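PDB 3L9F: putative uncharacterized protein smu.1604c from Streptococcus mutans, which is probably a PadR-family transcription regulator that binds DNA through its N-terminal winged-helix domain and can bind a metal ion. Local coordinates for residues 160-163 / 164-168. Sequence-based numbering, arbitrary orientation.
Sequences IKRL and SENLE
K161 and E165, one turn apart on helix 142-172, form an i to i+4 salt bridge on the exposed side of this long helix, part of a predicted coiled coil. K161 NZ lies 2.8 Å from E165 OE2 and meets it on the syn side, 33° out of the carboxylate plane. The lysine chain runs extended as far as CE and bends only at its last torsion (chi4 -66°), which turns the ammonium group toward the glutamate; the aliphatic part follows, and K161 CG lies 3.6 Å from E165 OE2. On another side of the helix, R162 and N166 run side by side, CG of R162 4.0 Å from ND2 of N166, their guanidinium and amide planes nearly perpendicular at 82°. With OG beside its own backbone N, S164 turns its hydroxyl back to the preceding turn, adding a second bond, S164 OG to I160 O at 2.8 Å, to a carbonyl that already accepts from S164 N at 2.7 Å; the donors arrive from opposite faces of the carbonyl plane. Toward helix 178-202, which packs antiparallel against helix 142-172, I160 packs on Y191 and S164 on L188. The polar end of R162 is spent elsewhere, near D68, which binds magnesium in a structure of this protein, although no ion is bound to this chain here. Its NE is salt-bridged to E158 within the helix, while R162 NH1 links the helix to the N-terminal part of the chain through a hydrogen bond to S64 OG.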
loop_
_atom_site.group_PDB
_atom_site.type_symbol
_atom_site.label_atom_id
_atom_site.label_comp_id
_atom_site.label_asym_id
_atom_site.label_seq_id
_atom_site.Cartn_x
_atom_site.Cartn_y
_atom_site.Cartn_z
ATOM N N ILE A 160 12.442 9.201 -3.165
ATOM C CA ILE A 160 13.742 9.196 -2.493
ATOM C C ILE A 160 14.233 10.616 -2.200
ATOM O O ILE A 160 14.692 10.923 -1.085
ATOM C CB ILE A 160 14.795 8.475 -3.347
ATOM C CG1 ILE A 160 14.489 6.968 -3.395
ATOM C CG2 ILE A 160 16.185 8.746 -2.799
ATOM C CD1 ILE A 160 15.325 6.178 -4.396
ATOM N N LYS A 161 14.144 11.467 -3.210
ATOM C CA LYS A 161 14.537 12.874 -3.092
ATOM C C LYS A 161 13.770 13.569 -1.968
ATOM O O LYS A 161 14.357 14.237 -1.108
ATOM C CB LYS A 161 14.304 13.594 -4.426
ATOM C CG LYS A 161 14.590 15.092 -4.397
ATOM C CD LYS A 161 14.335 15.731 -5.764
ATOM C CE LYS A 161 14.658 17.222 -5.762
ATOM N NZ LYS A 161 13.735 17.998 -4.889
ATOM N N ARG A 162 12.454 13.391 -1.971
ATOM C CA ARG A 162 11.586 13.997 -0.975
ATOM C C ARG A 162 11.859 13.473 0.435
ATOM O O ARG A 162 11.956 14.249 1.394
ATOM C CB ARG A 162 10.119 13.778 -1.363
ATOM C CG ARG A 162 9.120 14.517 -0.486
ATOM C CD ARG A 162 7.958 15.039 -1.314
ATOM N NE ARG A 162 7.488 14.025 -2.252
ATOM C CZ ARG A 162 6.647 13.047 -1.931
ATOM N NH1 ARG A 162 6.184 12.959 -0.691
ATOM N NH2 ARG A 162 6.276 12.154 -2.845
ATOM N N LEU A 163 11.990 12.155 0.567
ATOM C CA LEU A 163 12.246 11.570 1.872
ATOM C C LEU A 163 13.636 11.966 2.361
ATOM O O LEU A 163 13.826 12.281 3.538
ATOM C CB LEU A 163 12.089 10.052 1.817
ATOM C CG LEU A 163 12.378 9.305 3.102
ATOM C CD1 LEU A 163 11.569 9.876 4.262
ATOM C CD2 LEU A 163 12.067 7.822 2.889
ATOM N N SER A 164 14.605 11.977 1.450
ATOM C CA SER A 164 15.964 12.391 1.799
ATOM C C SER A 164 16.013 13.843 2.280
ATOM O O SER A 164 16.707 14.166 3.252
ATOM C CB SER A 164 16.900 12.197 0.611
ATOM O OG SER A 164 17.118 10.818 0.382
ATOM N N GLU A 165 15.269 14.713 1.601
ATOM C CA GLU A 165 15.216 16.127 1.975
ATOM C C GLU A 165 14.550 16.337 3.344
ATOM O O GLU A 165 14.995 17.165 4.140
ATOM C CB GLU A 165 14.534 16.955 0.884
ATOM C CG GLU A 165 15.341 17.013 -0.419
ATOM C CD GLU A 165 14.663 17.826 -1.522
ATOM O OE1 GLU A 165 13.478 18.191 -1.359
ATOM O OE2 GLU A 165 15.317 18.089 -2.559
ATOM N N ASN A 166 13.492 15.587 3.634
ATOM C CA ASN A 166 12.884 15.676 4.960
ATOM C C ASN A 166 13.797 15.120 6.054
ATOM O O ASN A 166 13.869 15.655 7.160
ATOM C CB ASN A 166 11.500 15.010 4.982
ATOM C CG ASN A 166 10.425 15.893 4.383
ATOM O OD1 ASN A 166 10.267 17.051 4.790
ATOM N ND2 ASN A 166 9.690 15.366 3.404
ATOM N N LEU A 167 14.520 14.056 5.739
ATOM C CA LEU A 167 15.433 13.484 6.717
ATOM C C LEU A 167 16.463 14.546 7.111
ATOM O O LEU A 167 16.727 14.765 8.298
ATOM C CB LEU A 167 16.141 12.266 6.134
ATOM C CG LEU A 167 17.329 11.740 6.940
ATOM C CD1 LEU A 167 16.902 11.195 8.299
ATOM C CD2 LEU A 167 18.068 10.672 6.156
ATOM N N GLU A 168 17.029 15.203 6.102
ATOM C CA GLU A 168 18.061 16.211 6.327
ATOM C C GLU A 168 17.527 17.362 7.167
ATOM O O GLU A 168 18.167 17.768 8.138
ATOM C CB GLU A 168 18.600 16.733 4.994
ATOM C CG GLU A 168 19.705 17.782 5.143
ATOM C CD GLU A 168 20.405 18.126 3.828
ATOM O OE1 GLU A 168 21.208 19.086 3.819
ATOM O OE2 GLU A 168 20.156 17.439 2.811
#